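Local coordinates for iron Transport-associated domain protein (Bacillus anthracis, PDB 4H8Q) that binds heme through a NEAT domain and probably takes it from methemoglobin as part of an anthrax hemophore, at residues N102-V107 / F117-I122; L56-W61 / A84-V89; G14-A19 / L43-G48. The protein carries 1 engineered substitution. All blocks are in the same frame, centred on the assembly; numbering follows the deposited sequence.

Interaction 1 of 3, residues N102-V107 / F117-I122. With HEM (protoporphyrin IX containing Fe), chain B.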
loop_
_atom_site.group_PDB
_atom_site.type_symbol
_atom_site.label_atom_id
_atom_site.label_comp_id
_atom_site.label_asym_id
_atom_site.label_seq_id
_atom_site.Cartn_x
_atom_site.Cartn_y
_atom_site.Cartn_z
ATOM N N ASN A 102 9.262 -1.952 1.722
ATOM C CA ASN A 102 9.521 -1.560 0.344
ATOM C C ASN A 102 8.380 -1.966 -0.570
ATOM O O ASN A 102 7.834 -3.063 -0.449
ATOM C CB ASN A 102 10.815 -2.180 -0.167
ATOM C CG ASN A 102 12.036 -1.633 0.533
ATOM O OD1 ASN A 102 12.126 -0.432 0.806
ATOM N ND2 ASN A 102 12.988 -2.513 0.831
ATOM N N ALA A 103 8.027 -1.078 -1.494
ATOM C CA ALA A 103 6.981 -1.375 -2.461
ATOM C C ALA A 103 7.349 -0.781 -3.811
ATOM O O ALA A 103 8.274 0.029 -3.917
ATOM C CB ALA A 103 5.640 -0.828 -1.984
ATOM N N LYS A 104 6.634 -1.208 -4.839
ATOM C CA LYS A 104 6.845 -0.717 -6.191
ATOM C C LYS A 104 5.483 -0.408 -6.768
ATOM O O LYS A 104 4.493 -1.082 -6.457
ATOM C CB LYS A 104 7.507 -1.787 -7.054
ATOM C CG LYS A 104 8.968 -2.046 -6.706
ATOM C CD LYS A 104 9.496 -3.262 -7.444
ATOM C CE LYS A 104 10.993 -3.427 -7.225
ATOM N NZ LYS A 104 11.751 -2.278 -7.817
ATOM N N VAL A 105 5.426 0.614 -7.609
ATOM C CA VAL A 105 4.167 1.007 -8.228
ATOM C C VAL A 105 4.406 1.332 -9.701
ATOM O O VAL A 105 5.447 1.888 -10.061
ATOM C CB VAL A 105 3.512 2.200 -7.476
ATOM C CG1 VAL A 105 4.369 3.484 -7.587
ATOM C CG2 VAL A 105 2.089 2.430 -7.964
ATOM N N LYS A 106 3.461 0.944 -10.557
ATOM C CA LYS A 106 3.476 1.350 -11.955
ATOM C C LYS A 106 2.238 2.186 -12.229
ATOM O O LYS A 106 1.132 1.806 -11.860
ATOM C CB LYS A 106 3.528 0.145 -12.891
ATOM C CG LYS A 106 3.643 0.509 -14.364
ATOM C CD LYS A 106 3.895 -0.738 -15.196
ATOM C CE LYS A 106 4.200 -0.406 -16.653
ATOM N NZ LYS A 106 2.956 -0.107 -17.404
ATOM N N VAL A 107 2.429 3.333 -12.869
ATOM C CA VAL A 107 1.338 4.266 -13.125
ATOM C C VAL A 107 1.226 4.520 -14.625
ATOM O O VAL A 107 2.236 4.719 -15.309
ATOM C CB VAL A 107 1.583 5.609 -12.417
ATOM C CG1 VAL A 107 0.373 6.529 -12.568
ATOM C CG2 VAL A 107 1.919 5.394 -10.941
ATOM N N PHE A 117 7.326 3.912 -13.579
ATOM C CA PHE A 117 7.271 3.064 -12.389
ATOM C C PHE A 117 8.278 3.540 -11.341
ATOM O O PHE A 117 9.263 4.213 -11.667
ATOM C CB PHE A 117 7.386 1.570 -12.724
ATOM C CG PHE A 117 8.580 1.209 -13.559
ATOM C CD1 PHE A 117 9.843 1.133 -12.994
ATOM C CD2 PHE A 117 8.420 0.888 -14.893
ATOM C CE1 PHE A 117 10.943 0.772 -13.772
ATOM C CE2 PHE A 117 9.508 0.520 -15.668
ATOM C CZ PHE A 117 10.767 0.466 -15.104
ATOM N N TYR A 118 7.992 3.250 -10.078
ATOM C CA TYR A 118 8.749 3.823 -8.976
ATOM C C TYR A 118 8.904 2.827 -7.855
ATOM O O TYR A 118 8.073 1.928 -7.680
ATOM C CB TYR A 118 8.006 5.016 -8.371
ATOM C CG TYR A 118 7.659 6.141 -9.308
ATOM C CD1 TYR A 118 8.608 7.093 -9.649
ATOM C CD2 TYR A 118 6.379 6.275 -9.820
ATOM C CE1 TYR A 118 8.300 8.134 -10.499
ATOM C CE2 TYR A 118 6.058 7.325 -10.680
ATOM C CZ TYR A 118 7.022 8.252 -10.997
ATOM O OH TYR A 118 6.716 9.294 -11.844
ATOM N N ASP A 119 9.964 3.017 -7.077
ATOM C CA ASP A 119 10.079 2.419 -5.764
ATOM C C ASP A 119 9.558 3.397 -4.709
ATOM O O ASP A 119 9.745 4.605 -4.829
ATOM C CB ASP A 119 11.548 2.083 -5.478
ATOM C CG ASP A 119 12.090 1.006 -6.401
ATOM O OD1 ASP A 119 13.110 1.249 -7.075
ATOM O OD2 ASP A 119 11.509 -0.091 -6.443
ATOM N N VAL A 120 8.879 2.889 -3.687
ATOM C CA VAL A 120 8.502 3.702 -2.541
ATOM C C VAL A 120 8.647 2.870 -1.276
ATOM O O VAL A 120 8.836 1.646 -1.343
ATOM C CB VAL A 120 7.034 4.163 -2.622
ATOM C CG1 VAL A 120 6.824 5.088 -3.797
ATOM C CG2 VAL A 120 6.106 2.941 -2.734
ATOM N N GLN A 121 8.573 3.534 -0.127
ATOM C CA GLN A 121 8.490 2.836 1.148
ATOM C C GLN A 121 7.190 3.167 1.858
ATOM O O GLN A 121 6.715 4.299 1.814
ATOM C CB GLN A 121 9.667 3.186 2.062
ATOM C CG GLN A 121 10.958 2.476 1.702
ATOM C CD GLN A 121 11.678 3.146 0.561
ATOM O OE1 GLN A 121 12.010 4.328 0.648
ATOM N NE2 GLN A 121 11.925 2.407 -0.515
ATOM N N ILE A 122 6.609 2.168 2.510
ATOM C CA ILE A 122 5.455 2.405 3.356
ATOM C C ILE A 122 5.912 2.410 4.805
ATOM O O ILE A 122 6.590 1.481 5.250
ATOM C CB ILE A 122 4.385 1.313 3.156
ATOM C CG1 ILE A 122 3.868 1.362 1.716
ATOM C CG2 ILE A 122 3.240 1.510 4.145
ATOM C CD1 ILE A 122 3.078 0.116 1.277
HETATM C CHA HEM B . 6.912 11.553 -9.158
HETATM C CHB HEM B . 3.528 14.224 -11.388
HETATM C CHC HEM B . 0.215 10.731 -10.666
HETATM C CHD HEM B . 3.421 8.317 -7.922
HETATM C C1A HEM B . 6.282 12.566 -9.830
HETATM C C2A HEM B . 6.900 13.797 -10.287
HETATM C C3A HEM B . 5.955 14.524 -10.891
HETATM C C4A HEM B . 4.715 13.783 -10.857
HETATM C CMA HEM B . 6.127 15.914 -11.539
HETATM C CAA HEM B . 8.385 14.192 -10.075
HETATM C CBA HEM B . 8.628 14.477 -8.592
HETATM C CGA HEM B . 7.747 15.592 -8.069
HETATM O O1A HEM B . 7.625 16.641 -8.748
HETATM O O2A HEM B . 7.172 15.460 -6.955
HETATM C C1B HEM B . 2.344 13.521 -11.361
HETATM C C2B HEM B . 1.082 14.006 -11.864
HETATM C C3B HEM B . 0.167 13.059 -11.670
HETATM C C4B HEM B . 0.812 11.922 -11.038
HETATM C CMB HEM B . 0.841 15.400 -12.493
HETATM C CAB HEM B . -1.319 13.185 -12.071
HETATM C CBB HEM B . -2.186 12.240 -11.720
HETATM C C1C HEM B . 0.782 9.786 -9.834
HETATM C C2C HEM B . 0.114 8.618 -9.290
HETATM C C3C HEM B . 0.994 7.947 -8.536
HETATM C C4C HEM B . 2.259 8.666 -8.570
HETATM C CMC HEM B . -1.359 8.224 -9.564
HETATM C CAC HEM B . 0.720 6.639 -7.763
HETATM C CBC HEM B . 1.736 6.000 -7.185
HETATM C C1D HEM B . 4.627 8.968 -8.029
HETATM C C2D HEM B . 5.832 8.506 -7.393
HETATM C C3D HEM B . 6.912 9.500 -7.768
HETATM C C4D HEM B . 6.261 10.477 -8.606
HETATM C CMD HEM B . 5.995 7.264 -6.506
HETATM C CAD HEM B . 8.392 9.461 -7.348
HETATM C CBD HEM B . 8.656 10.514 -6.282
HETATM C CGD HEM B . 7.793 10.306 -5.069
HETATM O O1D HEM B . 7.752 9.172 -4.505
HETATM O O2D HEM B . 7.152 11.303 -4.649
HETATM N NA HEM B . 4.955 12.590 -10.195
HETATM N NB HEM B . 2.146 12.243 -10.861
HETATM N NC HEM B . 2.081 9.782 -9.361
HETATM N ND HEM B . 4.913 10.135 -8.740
HETATM FE FE HEM B . 3.590 11.077 -9.982
HETATM O O HOH W 1 11.051 -0.563 -3.310
#
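V105 and Y118 face each other in an antiparallel beta hairpin, strands 101-109 and 114-125, that forms one wall of the heme pocket in this NEAT domain. They are a hydrogen-bonded pair. Y118 N gives to V105 O at 2.9 Å, and V105 N returns a bond to Y118 O. A103 and V120 form the next such pair. On the face that carries V105, Y118 and V120, side chains turn to the heme. The Y118 ring stacks flat on pyrrole ring D, with HEM C3D 3.3 Å above its plane and over its centre. Y118 CG, anti to its own carbonyl carbon (chi1 -57°), comes to the methyl HEM CMD. Y118 CB meets V105 CG1, which lies at the edge of the ring. Y118 OH bonds to Y114 OH. V105 places both methyls at the vinyl carbon HEM CBC, and V107 CG2 comes to 3.6 Å from HEM CAC. V120 CG1 touches HEM CMD. The K104 and D119 side chains leave from the other face and lie side by side, pointing the same way. The K104 chain bends at its end (chi4 -65°), which turns NZ to D119 OD2. This salt bridge is short, 2.6 Å, and uses the syn lone pair of OD2. A water donates to the same D119 OD2, at 3.2 Å, and to A103 O, at 2.9 Å.

Interaction 2 of 3, residues L56-W61 / A84-V89. With HEM (protoporphyrin IX containing Fe), chain B.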
loop_
_atom_site.group_PDB
_atom_site.type_symbol
_atom_site.label_atom_id
_atom_site.label_comp_id
_atom_site.label_asym_id
_atom_site.label_seq_id
_atom_site.Cartn_x
_atom_site.Cartn_y
_atom_site.Cartn_z
ATOM N N LEU A 56 -6.578 1.887 -2.756
ATOM C CA LEU A 56 -5.929 2.735 -3.754
ATOM C C LEU A 56 -6.978 3.597 -4.440
ATOM O O LEU A 56 -8.019 3.090 -4.886
ATOM C CB LEU A 56 -5.238 1.871 -4.808
ATOM C CG LEU A 56 -4.159 0.902 -4.321
ATOM C CD1 LEU A 56 -3.633 0.043 -5.450
ATOM C CD2 LEU A 56 -3.022 1.673 -3.683
ATOM N N LYS A 57 -6.709 4.895 -4.518
ATOM C CA LYS A 57 -7.561 5.815 -5.263
ATOM C C LYS A 57 -7.040 5.961 -6.691
ATOM O O LYS A 57 -5.928 5.542 -6.991
ATOM C CB LYS A 57 -7.616 7.164 -4.551
ATOM C CG LYS A 57 -8.276 7.065 -3.176
ATOM C CD LYS A 57 -7.613 7.955 -2.138
ATOM C CE LYS A 57 -7.901 9.411 -2.371
ATOM N NZ LYS A 57 -7.323 10.248 -1.276
ATOM N N ASN A 58 -7.854 6.535 -7.573
ATOM C CA ASN A 58 -7.527 6.571 -8.999
ATOM C C ASN A 58 -7.024 5.225 -9.497
ATOM O O ASN A 58 -6.005 5.135 -10.192
ATOM C CB ASN A 58 -6.519 7.683 -9.296
ATOM C CG ASN A 58 -7.143 9.057 -9.201
ATOM O OD1 ASN A 58 -7.116 9.692 -8.148
ATOM N ND2 ASN A 58 -7.739 9.507 -10.293
ATOM N N SER A 59 -7.763 4.174 -9.148
ATOM C CA SER A 59 -7.346 2.799 -9.403
ATOM C C SER A 59 -6.955 2.542 -10.860
ATOM O O SER A 59 -5.973 1.858 -11.142
ATOM C CB SER A 59 -8.471 1.833 -8.987
ATOM O OG SER A 59 -8.119 0.488 -9.268
ATOM N N GLU A 60 -7.739 3.085 -11.786
ATOM C CA GLU A 60 -7.492 2.892 -13.206
ATOM C C GLU A 60 -6.074 3.307 -13.619
ATOM O O GLU A 60 -5.509 2.749 -14.554
ATOM C CB GLU A 60 -8.525 3.697 -13.994
ATOM C CG GLU A 60 -8.318 3.747 -15.483
ATOM C CD GLU A 60 -9.352 4.641 -16.154
ATOM O OE1 GLU A 60 -8.976 5.435 -17.045
ATOM O OE2 GLU A 60 -10.542 4.551 -15.776
ATOM N N TRP A 61 -5.508 4.280 -12.913
ATOM C CA TRP A 61 -4.159 4.769 -13.225
ATOM C C TRP A 61 -3.052 3.886 -12.658
ATOM O O TRP A 61 -1.922 3.891 -13.146
ATOM C CB TRP A 61 -3.969 6.165 -12.639
ATOM C CG TRP A 61 -4.720 7.236 -13.323
ATOM C CD1 TRP A 61 -5.422 7.147 -14.496
ATOM C CD2 TRP A 61 -4.851 8.583 -12.873
ATOM N NE1 TRP A 61 -5.978 8.368 -14.800
ATOM C CE2 TRP A 61 -5.647 9.262 -13.822
ATOM C CE3 TRP A 61 -4.376 9.281 -11.760
ATOM C CZ2 TRP A 61 -5.972 10.612 -13.686
ATOM C CZ3 TRP A 61 -4.702 10.619 -11.627
ATOM C CH2 TRP A 61 -5.490 11.273 -12.588
ATOM N N ALA A 84 -17.243 2.075 -9.873
ATOM C CA ALA A 84 -17.939 3.355 -9.793
ATOM C C ALA A 84 -17.108 4.414 -9.075
ATOM O O ALA A 84 -17.067 5.571 -9.493
ATOM C CB ALA A 84 -19.296 3.184 -9.107
ATOM N N ALA A 85 -16.443 4.020 -7.994
ATOM C CA ALA A 85 -15.631 4.956 -7.224
ATOM C C ALA A 85 -14.220 5.059 -7.791
ATOM O O ALA A 85 -13.450 5.929 -7.387
ATOM C CB ALA A 85 -15.578 4.540 -5.762
ATOM N N ASN A 86 -13.897 4.174 -8.729
ATOM C CA ASN A 86 -12.539 4.066 -9.254
ATOM C C ASN A 86 -11.542 3.885 -8.110
ATOM O O ASN A 86 -10.558 4.618 -8.001
ATOM C CB ASN A 86 -12.177 5.297 -10.086
ATOM C CG ASN A 86 -10.852 5.139 -10.831
ATOM O OD1 ASN A 86 -10.399 4.026 -11.088
ATOM N ND2 ASN A 86 -10.240 6.271 -11.200
ATOM N N THR A 87 -11.821 2.914 -7.248
ATOM C CA THR A 87 -10.895 2.535 -6.187
ATOM C C THR A 87 -10.770 1.023 -6.174
ATOM O O THR A 87 -11.595 0.316 -6.756
ATOM C CB THR A 87 -11.383 2.990 -4.797
ATOM O OG1 THR A 87 -12.645 2.365 -4.511
ATOM C CG2 THR A 87 -11.525 4.508 -4.726
ATOM N N ARG A 88 -9.724 0.517 -5.529
ATOM C CA ARG A 88 -9.648 -0.912 -5.280
ATOM C C ARG A 88 -8.901 -1.163 -3.985
ATOM O O ARG A 88 -8.196 -0.290 -3.494
ATOM C CB ARG A 88 -8.981 -1.651 -6.431
ATOM C CG ARG A 88 -7.464 -1.483 -6.539
ATOM C CD ARG A 88 -7.003 -2.266 -7.751
ATOM N NE ARG A 88 -5.557 -2.302 -7.974
ATOM C CZ ARG A 88 -4.897 -1.415 -8.723
ATOM N NH1 ARG A 88 -5.538 -0.386 -9.260
ATOM N NH2 ARG A 88 -3.593 -1.548 -8.913
ATOM N N VAL A 89 -9.083 -2.353 -3.427
ATOM C CA VAL A 89 -8.413 -2.709 -2.189
ATOM C C VAL A 89 -7.399 -3.805 -2.474
ATOM O O VAL A 89 -7.723 -4.834 -3.083
ATOM C CB VAL A 89 -9.422 -3.188 -1.113
ATOM C CG1 VAL A 89 -8.676 -3.571 0.178
ATOM C CG2 VAL A 89 -10.435 -2.102 -0.835
HETATM C CHA HEM B . 6.912 11.553 -9.158
HETATM C CHB HEM B . 3.528 14.224 -11.388
HETATM C CHC HEM B . 0.215 10.731 -10.666
HETATM C CHD HEM B . 3.421 8.317 -7.922
HETATM C C1A HEM B . 6.282 12.566 -9.830
HETATM C C2A HEM B . 6.900 13.797 -10.287
HETATM C C3A HEM B . 5.955 14.524 -10.891
HETATM C C4A HEM B . 4.715 13.783 -10.857
HETATM C CMA HEM B . 6.127 15.914 -11.539
HETATM C CAA HEM B . 8.385 14.192 -10.075
HETATM C CBA HEM B . 8.628 14.477 -8.592
HETATM C CGA HEM B . 7.747 15.592 -8.069
HETATM O O1A HEM B . 7.625 16.641 -8.748
HETATM O O2A HEM B . 7.172 15.460 -6.955
HETATM C C1B HEM B . 2.344 13.521 -11.361
HETATM C C2B HEM B . 1.082 14.006 -11.864
HETATM C C3B HEM B . 0.167 13.059 -11.670
HETATM C C4B HEM B . 0.812 11.922 -11.038
HETATM C CMB HEM B . 0.841 15.400 -12.493
HETATM C CAB HEM B . -1.319 13.185 -12.071
HETATM C CBB HEM B . -2.186 12.240 -11.720
HETATM C C1C HEM B . 0.782 9.786 -9.834
HETATM C C2C HEM B . 0.114 8.618 -9.290
HETATM C C3C HEM B . 0.994 7.947 -8.536
HETATM C C4C HEM B . 2.259 8.666 -8.570
HETATM C CMC HEM B . -1.359 8.224 -9.564
HETATM C CAC HEM B . 0.720 6.639 -7.763
HETATM C CBC HEM B . 1.736 6.000 -7.185
HETATM C C1D HEM B . 4.627 8.968 -8.029
HETATM C C2D HEM B . 5.832 8.506 -7.393
HETATM C C3D HEM B . 6.912 9.500 -7.768
HETATM C C4D HEM B . 6.261 10.477 -8.606
HETATM C CMD HEM B . 5.995 7.264 -6.506
HETATM C CAD HEM B . 8.392 9.461 -7.348
HETATM C CBD HEM B . 8.656 10.514 -6.282
HETATM C CGD HEM B . 7.793 10.306 -5.069
HETATM O O1D HEM B . 7.752 9.172 -4.505
HETATM O O2D HEM B . 7.152 11.303 -4.649
HETATM N NA HEM B . 4.955 12.590 -10.195
HETATM N NB HEM B . 2.146 12.243 -10.861
HETATM N NC HEM B . 2.081 9.782 -9.361
HETATM N ND HEM B . 4.913 10.135 -8.740
HETATM FE FE HEM B . 3.590 11.077 -9.982
HETATM O O HOH W 2 -7.962 7.141 -12.489
HETATM O O HOH W 3 -10.603 7.384 -6.811
#
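A G1 beta bulge at N86 and T87, both facing D82, starts strand 87-94 and meets the 3-10 turn S59-W61 that leads to the heme. L56 and R88 are an antiparallel hydrogen-bonded pair, with L56 N 2.8 Å from R88 O. Past this pair, N86 accepts two backbone N-H groups of the turn. S59 N gives to N86 O in a straight bond (172°), with the donor above the carbonyl plane. E60 N gives to N86 OD1 at 2.9 Å, in the amide plane and on a lone pair. N86 CG stands anti to its backbone N (chi1 -171°), which puts the amide beside S59 N and E60 N. N86 ND2 passes N58 CA and shares a water with N58 ND2. That water and N58 ND2 lie over one face of the W61 indole, toward its rim. W61 belongs to the heme pocket. The R88 chain runs extended from CG to NE and passes S59 OG, with CD nearest of its carbons at 3.3 Å. L56 CD1 covers one face of the guanidinium over its centre, 3.7 Å above the plane. R88 NH2 bonds to I62 O. R88 NH1 makes a weak bond to S59 O and a shorter one, 2.7 Å, to S59 OG, which lies in the guanidinium plane.

Interaction 3 of 3, residues G14-A19 / L43-G48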
loop_
_atom_site.group_PDB
_atom_site.type_symbol
_atom_site.label_atom_id
_atom_site.label_comp_id
_atom_site.label_asym_id
_atom_site.label_seq_id
_atom_site.Cartn_x
_atom_site.Cartn_y
_atom_site.Cartn_z
ATOM N N GLY A 14 -7.473 -10.329 15.166
ATOM C CA GLY A 14 -8.549 -9.364 15.013
ATOM C C GLY A 14 -8.246 -8.377 13.897
ATOM O O GLY A 14 -7.234 -8.514 13.215
ATOM N N GLN A 15 -9.118 -7.386 13.725
ATOM C CA GLN A 15 -8.992 -6.382 12.665
ATOM C C GLN A 15 -8.821 -4.986 13.282
ATOM O O GLN A 15 -9.606 -4.594 14.141
ATOM C CB GLN A 15 -10.252 -6.396 11.798
ATOM C CG GLN A 15 -10.023 -6.606 10.312
ATOM C CD GLN A 15 -11.276 -7.095 9.590
ATOM O OE1 GLN A 15 -12.355 -7.209 10.183
ATOM N NE2 GLN A 15 -11.135 -7.396 8.306
ATOM N N TYR A 16 -7.822 -4.230 12.827
ATOM C CA TYR A 16 -7.483 -2.943 13.447
ATOM C C TYR A 16 -7.247 -1.841 12.422
ATOM O O TYR A 16 -6.837 -2.123 11.298
ATOM C CB TYR A 16 -6.191 -3.087 14.247
ATOM C CG TYR A 16 -6.193 -4.185 15.278
ATOM C CD1 TYR A 16 -6.476 -3.910 16.607
ATOM C CD2 TYR A 16 -5.890 -5.491 14.929
ATOM C CE1 TYR A 16 -6.472 -4.915 17.556
ATOM C CE2 TYR A 16 -5.877 -6.501 15.876
ATOM C CZ TYR A 16 -6.172 -6.205 17.188
ATOM O OH TYR A 16 -6.165 -7.213 18.129
ATOM N N ASP A 17 -7.457 -0.585 12.819
ATOM C CA ASP A 17 -7.039 0.536 11.991
ATOM C C ASP A 17 -5.536 0.743 12.161
ATOM O O ASP A 17 -5.006 0.653 13.276
ATOM C CB ASP A 17 -7.761 1.830 12.396
ATOM C CG ASP A 17 -9.221 1.851 12.010
ATOM O OD1 ASP A 17 -9.647 0.990 11.204
ATOM O OD2 ASP A 17 -9.946 2.763 12.487
ATOM N N ILE A 18 -4.841 1.031 11.065
ATOM C CA ILE A 18 -3.432 1.387 11.168
ATOM C C ILE A 18 -3.077 2.542 10.243
ATOM O O ILE A 18 -3.254 2.469 9.031
ATOM C CB ILE A 18 -2.502 0.174 10.938
ATOM C CG1 ILE A 18 -1.038 0.587 11.147
ATOM C CG2 ILE A 18 -2.737 -0.439 9.563
ATOM C CD1 ILE A 18 -0.096 -0.588 11.383
ATOM N N ALA A 19 -2.584 3.631 10.828
ATOM C CA ALA A 19 -2.185 4.777 10.025
ATOM C C ALA A 19 -0.852 4.510 9.347
ATOM O O ALA A 19 -0.031 3.746 9.851
ATOM C CB ALA A 19 -2.085 6.033 10.896
ATOM N N LEU A 43 -5.569 -3.537 9.334
ATOM C CA LEU A 43 -4.647 -4.595 9.684
ATOM C C LEU A 43 -5.445 -5.782 10.193
ATOM O O LEU A 43 -6.255 -5.645 11.106
ATOM C CB LEU A 43 -3.720 -4.098 10.791
ATOM C CG LEU A 43 -2.975 -5.142 11.619
ATOM C CD1 LEU A 43 -1.958 -5.880 10.757
ATOM C CD2 LEU A 43 -2.292 -4.456 12.791
ATOM N N THR A 44 -5.225 -6.943 9.597
ATOM C CA THR A 44 -5.837 -8.166 10.107
ATOM C C THR A 44 -4.740 -9.012 10.717
ATOM O O THR A 44 -3.733 -9.309 10.069
ATOM C CB THR A 44 -6.541 -8.967 9.002
ATOM O OG1 THR A 44 -7.628 -8.207 8.471
ATOM C CG2 THR A 44 -7.069 -10.288 9.564
ATOM N N VAL A 45 -4.920 -9.377 11.980
ATOM C CA VAL A 45 -3.965 -10.237 12.656
ATOM C C VAL A 45 -4.601 -11.615 12.754
ATOM O O VAL A 45 -5.700 -11.754 13.285
ATOM C CB VAL A 45 -3.637 -9.717 14.061
ATOM C CG1 VAL A 45 -2.649 -10.646 14.747
ATOM C CG2 VAL A 45 -3.081 -8.297 13.985
ATOM N N LYS A 46 -3.930 -12.617 12.200
ATOM C CA LYS A 46 -4.477 -13.968 12.164
ATOM C C LYS A 46 -3.362 -14.994 12.280
ATOM O O LYS A 46 -2.519 -15.109 11.391
ATOM C CB LYS A 46 -5.267 -14.195 10.876
ATOM C CG LYS A 46 -6.541 -15.006 11.074
ATOM C CD LYS A 46 -6.273 -16.285 11.860
ATOM C CE LYS A 46 -7.552 -16.850 12.472
ATOM N NZ LYS A 46 -8.145 -15.927 13.489
ATOM N N ASP A 47 -3.361 -15.731 13.387
ATOM C CA ASP A 47 -2.351 -16.751 13.643
ATOM C C ASP A 47 -0.938 -16.174 13.634
ATOM O O ASP A 47 -0.038 -16.727 13.002
ATOM C CB ASP A 47 -2.460 -17.884 12.619
ATOM C CG ASP A 47 -2.489 -19.255 13.269
ATOM O OD1 ASP A 47 -1.741 -20.147 12.811
ATOM O OD2 ASP A 47 -3.263 -19.442 14.235
ATOM N N GLY A 48 -0.747 -15.059 14.334
ATOM C CA GLY A 48 0.562 -14.435 14.429
ATOM C C GLY A 48 1.075 -13.822 13.134
ATOM O O GLY A 48 2.230 -13.399 13.055
#
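Y16 reaches across strand 41-46 to V45, on the face that also carries L43. Its CB lies 4.1 Å from L43 O. CG stands anti to the carbonyl carbon of Y16 (chi1 -55°), so the ring starts out beside the backbone N, which itself bonds to L43 O. CD2 comes next, 3.8 Å from L43 O, which sits at the ring edge near the plane. CD2 also touches L43 CD2 loosely. CE2 meets V45 CG2 at 3.8 Å, an oblique approach. At the tip, Y16 OH bonds to K12 O, so the ring is held at its far end too. The backbones pair as an antiparallel ladder. Y16 N gives to L43 O and L43 N gives to Y16 O, both at 2.7 Å. G14 and V45 form the second hydrogen-bonded pair. V45 N points almost straight at G14 O (175°). G14 has backbone angles at which a CB would run into the carbonyl O of the residue before. Q15 and T44, between these pairs, put their side chains on the other face. They lie side by side, and Q15 CG is 3.4 Å from T44 OG1. Farther along, I18 CG2 packs on L43 CB at 4.0 Å. I18 and L43 also touch I52 of strand 49-56 and L97, which continues the apolar layer. The arrangement is that of neighbouring antiparallel strands in the immunoglobulin-like NEAT fold, whose strands here close into a barrel.

Overall arrangement
All three contacts belong to one antiparallel sheet of eight strands, closed into a barrel. Along the chain they follow one another: interaction 3, then interaction 2, then interaction 1. Interactions 1 and 2 have centres about 17 Å apart and touch through V107 CG1 and W61 O. Both reach the heme, so hairpin and turn belong to one pocket. Interaction 3 lies about 23 Å from each of the others, centre to centre, and across the chain's centre from interaction 1. Strands 14-24 and 114-125 are neighbours, which links its strand to the heme hairpin. The heme pocket is formed on the side of interactions 1 and 2, away from interaction 3.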